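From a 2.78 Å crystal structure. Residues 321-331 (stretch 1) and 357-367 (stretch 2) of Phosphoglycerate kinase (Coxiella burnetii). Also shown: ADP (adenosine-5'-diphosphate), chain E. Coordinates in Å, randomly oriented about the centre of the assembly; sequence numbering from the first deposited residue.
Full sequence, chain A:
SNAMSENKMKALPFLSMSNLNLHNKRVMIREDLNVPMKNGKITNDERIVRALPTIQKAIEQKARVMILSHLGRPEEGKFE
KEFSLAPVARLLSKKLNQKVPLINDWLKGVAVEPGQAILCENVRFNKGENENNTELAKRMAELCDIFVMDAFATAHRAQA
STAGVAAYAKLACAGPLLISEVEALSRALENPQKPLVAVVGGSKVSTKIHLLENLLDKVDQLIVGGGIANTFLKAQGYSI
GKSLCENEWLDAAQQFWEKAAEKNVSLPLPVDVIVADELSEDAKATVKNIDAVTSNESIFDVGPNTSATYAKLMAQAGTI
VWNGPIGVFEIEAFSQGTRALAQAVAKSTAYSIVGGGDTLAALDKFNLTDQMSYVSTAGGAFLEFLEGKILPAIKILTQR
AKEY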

# COMPACT_ATOMS: atom_id res chain seq x y z
N VAL A 321 0.36 -10.96 -7.46
CA VAL A 321 0.68 -9.79 -6.64
C VAL A 321 1.51 -8.84 -7.49
O VAL A 321 2.58 -9.22 -7.93
CB VAL A 321 1.46 -10.19 -5.35
CG1 VAL A 321 1.74 -8.99 -4.49
CG2 VAL A 321 0.69 -11.20 -4.54
N TRP A 322 1.04 -7.63 -7.75
CA TRP A 322 1.71 -6.76 -8.72
C TRP A 322 1.90 -5.33 -8.19
O TRP A 322 0.94 -4.64 -7.87
CB TRP A 322 0.93 -6.75 -10.03
CG TRP A 322 1.33 -5.69 -10.98
CD1 TRP A 322 2.58 -5.18 -11.19
CD2 TRP A 322 0.46 -4.99 -11.88
NE1 TRP A 322 2.54 -4.20 -12.15
CE2 TRP A 322 1.25 -4.07 -12.59
CE3 TRP A 322 -0.90 -5.05 -12.14
CZ2 TRP A 322 0.71 -3.22 -13.55
CZ3 TRP A 322 -1.43 -4.20 -13.09
CH2 TRP A 322 -0.63 -3.29 -13.77
N ASN A 323 3.17 -4.92 -8.13
CA ASN A 323 3.59 -3.62 -7.63
C ASN A 323 4.62 -3.02 -8.55
O ASN A 323 5.80 -3.38 -8.49
CB ASN A 323 4.21 -3.78 -6.25
CG ASN A 323 4.93 -2.52 -5.80
OD1 ASN A 323 6.04 -2.59 -5.25
ND2 ASN A 323 4.32 -1.36 -6.04
N GLY A 324 4.19 -2.11 -9.41
CA GLY A 324 5.11 -1.35 -10.25
C GLY A 324 4.92 -1.56 -11.74
O GLY A 324 4.90 -2.71 -12.22
N PRO A 325 4.79 -0.46 -12.50
CA PRO A 325 4.66 -0.57 -13.95
C PRO A 325 5.98 -1.02 -14.59
O PRO A 325 7.07 -0.68 -14.07
CB PRO A 325 4.31 0.84 -14.38
CG PRO A 325 4.99 1.71 -13.36
CD PRO A 325 5.02 0.93 -12.07
N ILE A 326 5.89 -1.77 -15.68
CA ILE A 326 7.04 -2.44 -16.30
C ILE A 326 7.58 -1.70 -17.53
O ILE A 326 8.50 -2.18 -18.21
CB ILE A 326 6.74 -3.91 -16.64
CG1 ILE A 326 5.54 -4.02 -17.58
CG2 ILE A 326 6.48 -4.71 -15.36
CD1 ILE A 326 5.91 -4.27 -19.00
N GLY A 327 7.00 -0.52 -17.81
CA GLY A 327 7.61 0.44 -18.72
C GLY A 327 7.20 1.86 -18.39
O GLY A 327 6.42 2.11 -17.47
N VAL A 328 7.73 2.81 -19.15
CA VAL A 328 7.41 4.20 -18.94
C VAL A 328 6.02 4.46 -19.49
O VAL A 328 5.84 5.19 -20.48
CB VAL A 328 8.45 5.12 -19.62
CG1 VAL A 328 8.23 6.58 -19.19
CG2 VAL A 328 9.88 4.65 -19.29
N PHE A 329 5.03 3.88 -18.82
CA PHE A 329 3.63 3.92 -19.28
C PHE A 329 3.05 5.33 -19.47
O PHE A 329 2.08 5.48 -20.19
CB PHE A 329 2.74 3.18 -18.28
CG PHE A 329 2.41 4.00 -17.05
CD1 PHE A 329 3.29 4.06 -15.98
CD2 PHE A 329 1.22 4.73 -16.97
CE1 PHE A 329 2.99 4.82 -14.86
CE2 PHE A 329 0.92 5.48 -15.84
CZ PHE A 329 1.81 5.53 -14.79
N GLU A 330 3.62 6.32 -18.79
CA GLU A 330 3.07 7.70 -18.81
C GLU A 330 3.13 8.31 -20.20
O GLU A 330 2.21 9.00 -20.62
CB GLU A 330 3.81 8.63 -17.83
CG GLU A 330 3.78 8.17 -16.35
CD GLU A 330 5.01 7.33 -15.94
OE1 GLU A 330 5.77 6.87 -16.82
OE2 GLU A 330 5.21 7.13 -14.72
N ILE A 331 4.23 8.05 -20.91
CA ILE A 331 4.32 8.42 -22.32
C ILE A 331 3.78 7.24 -23.13
O ILE A 331 3.94 6.09 -22.73
CB ILE A 331 5.77 8.82 -22.72
CG1 ILE A 331 5.80 9.50 -24.08
CG2 ILE A 331 6.68 7.64 -22.70
CD1 ILE A 331 5.12 10.88 -24.08
PB ADP E . 4.90 2.04 -7.85
O1B ADP E . 3.74 1.74 -8.76
O2B ADP E . 4.88 3.45 -7.29
O3B ADP E . 5.18 0.96 -6.82
PA ADP E . 7.69 2.38 -8.46
O1A ADP E . 7.65 3.46 -7.40
O2A ADP E . 8.47 1.13 -8.16
O3A ADP E . 6.17 1.94 -8.85
O5' ADP E . 8.28 3.08 -9.80
C5' ADP E . 7.50 3.27 -10.99
C4' ADP E . 7.95 4.51 -11.74
O4' ADP E . 9.23 4.26 -12.34
C3' ADP E . 6.97 4.90 -12.85
O3' ADP E . 6.46 6.22 -12.64
C2' ADP E . 7.75 4.76 -14.15
O2' ADP E . 7.57 5.86 -15.04
C1' ADP E . 9.22 4.62 -13.73
N9 ADP E . 9.95 3.63 -14.59
C8 ADP E . 9.66 2.32 -14.74
N7 ADP E . 10.52 1.73 -15.61
C5 ADP E . 11.39 2.67 -16.03
C6 ADP E . 12.55 2.73 -16.95
N6 ADP E . 12.99 1.64 -17.63
N1 ADP E . 13.17 3.93 -17.10
C2 ADP E . 12.78 5.06 -16.45
N3 ADP E . 11.73 5.07 -15.61
C4 ADP E . 11.01 3.93 -15.36
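Stretch 2 (357-367) GDTLAALDKFN

Stretch 2 is helical from Gly 357 to Lys 365 and crosses the strand that ends at Asn 323 almost at right angles, with 101° between the two N-to-C directions and a closest approach of 8.8 Å between the axes. Beyond the strand, the loop of stretch 1 touches the helix near Gly 324 (CA 5.1 Å from CA of Thr 359), swings clear through Ile 326 to Val 328, and returns at Phe 329 (CA 7.0 Å from CA of Ala 362). The two stretches together bury 543 Å².

Phe 329 covers the most surface. With chi1 at 79° its ring lies against the helix, and CB of Ala 362 sits over one face, 4.0 Å from the ring centroid. CZ of Phe 329 also reaches CB of Ala 361 at 4.1 Å, and CB of Phe 329 lies 4.2 Å from CZ of Phe 366. The extended, all-t side chain of Lys 365 passes the ring edge, with CD 4.3 Å from CD2 of Phe 329, and brings NZ into a weak hydrogen bond with O of Phe 329 (3.4 Å); NZ also lies 2.8 Å from O of Glu 330.

Thr 359 is the second centre of the contact. Its CG2 packs over the six-membered ring of Trp 322, 3.9 Å from the centroid, and CZ3 of the same indole touches CD2 of Leu 363, one helical turn on, at 3.7 Å. OG1 of Thr 359 accepts a weak hydrogen bond from N of Gly 324 (2.7 Å) and donates a very short one to O1B of ADP (2.5 Å), joining the loop, the helix and the nucleotide at one hydroxyl. N of Thr 359 also bonds O1B of ADP (2.7 Å), and N of Asp 358 bonds O2B of ADP (3.1 Å).

The helix ends in a Schellman motif, in which Asn 367 adopts positive phi.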

# COMPACT_ATOMS: atom_id res chain seq x y z
N GLY A 357 1.70 3.71 -5.76
CA GLY A 357 1.25 4.98 -6.29
C GLY A 357 1.17 4.97 -7.80
O GLY A 357 0.12 5.22 -8.37
N ASP A 358 2.28 4.66 -8.46
CA ASP A 358 2.34 4.72 -9.92
C ASP A 358 1.53 3.61 -10.61
O ASP A 358 0.92 3.86 -11.65
CB ASP A 358 3.80 4.74 -10.40
CG ASP A 358 4.51 6.07 -10.09
OD1 ASP A 358 3.99 7.16 -10.47
OD2 ASP A 358 5.59 6.02 -9.47
N THR A 359 1.50 2.42 -10.01
CA THR A 359 0.74 1.28 -10.54
C THR A 359 -0.75 1.58 -10.57
O THR A 359 -1.41 1.34 -11.57
CB THR A 359 0.96 0.02 -9.68
OG1 THR A 359 2.37 -0.18 -9.46
CG2 THR A 359 0.39 -1.20 -10.37
N LEU A 360 -1.28 2.11 -9.47
CA LEU A 360 -2.66 2.59 -9.47
C LEU A 360 -2.85 3.66 -10.56
O LEU A 360 -3.88 3.67 -11.24
CB LEU A 360 -3.06 3.16 -8.11
CG LEU A 360 -3.12 2.24 -6.88
CD1 LEU A 360 -4.26 2.66 -5.96
CD2 LEU A 360 -3.23 0.75 -7.22
N ALA A 361 -1.88 4.55 -10.72
CA ALA A 361 -1.98 5.57 -11.76
C ALA A 361 -2.15 4.91 -13.13
O ALA A 361 -3.00 5.34 -13.92
CB ALA A 361 -0.76 6.47 -11.73
N ALA A 362 -1.38 3.86 -13.39
CA ALA A 362 -1.51 3.09 -14.64
C ALA A 362 -2.91 2.48 -14.78
O ALA A 362 -3.62 2.73 -15.75
CB ALA A 362 -0.48 2.00 -14.70
N LEU A 363 -3.30 1.69 -13.79
CA LEU A 363 -4.63 1.07 -13.75
C LEU A 363 -5.76 2.08 -13.96
O LEU A 363 -6.81 1.74 -14.50
CB LEU A 363 -4.83 0.36 -12.42
CG LEU A 363 -4.04 -0.92 -12.21
CD1 LEU A 363 -4.48 -1.54 -10.90
CD2 LEU A 363 -4.25 -1.88 -13.37
N ASP A 364 -5.53 3.30 -13.52
CA ASP A 364 -6.47 4.39 -13.77
C ASP A 364 -6.43 4.80 -15.25
O ASP A 364 -7.47 4.94 -15.86
CB ASP A 364 -6.14 5.57 -12.85
CG ASP A 364 -7.19 6.64 -12.87
OD1 ASP A 364 -8.25 6.48 -13.53
OD2 ASP A 364 -6.94 7.66 -12.21
N LYS A 365 -5.24 4.96 -15.81
CA LYS A 365 -5.09 5.44 -17.19
C LYS A 365 -5.70 4.51 -18.21
O LYS A 365 -6.27 4.95 -19.21
CB LYS A 365 -3.61 5.61 -17.55
CG LYS A 365 -3.38 6.16 -18.96
CD LYS A 365 -1.94 6.58 -19.16
CE LYS A 365 -1.80 7.55 -20.30
NZ LYS A 365 -0.37 7.81 -20.56
N PHE A 366 -5.58 3.21 -17.96
CA PHE A 366 -6.12 2.19 -18.85
C PHE A 366 -7.56 1.81 -18.47
O PHE A 366 -8.15 0.91 -19.06
CB PHE A 366 -5.22 0.94 -18.81
CG PHE A 366 -3.75 1.22 -18.98
CD1 PHE A 366 -3.29 2.07 -19.99
CD2 PHE A 366 -2.81 0.62 -18.15
CE1 PHE A 366 -1.94 2.32 -20.16
CE2 PHE A 366 -1.44 0.86 -18.31
CZ PHE A 366 -1.01 1.70 -19.32
N ASN A 367 -8.12 2.53 -17.49
CA ASN A 367 -9.43 2.22 -16.89
C ASN A 367 -9.65 0.73 -16.65
O ASN A 367 -10.60 0.14 -17.16
CB ASN A 367 -10.58 2.83 -17.70
CG ASN A 367 -10.63 4.35 -17.60
OD1 ASN A 367 -11.12 5.04 -18.50
ND2 ASN A 367 -10.13 4.88 -16.48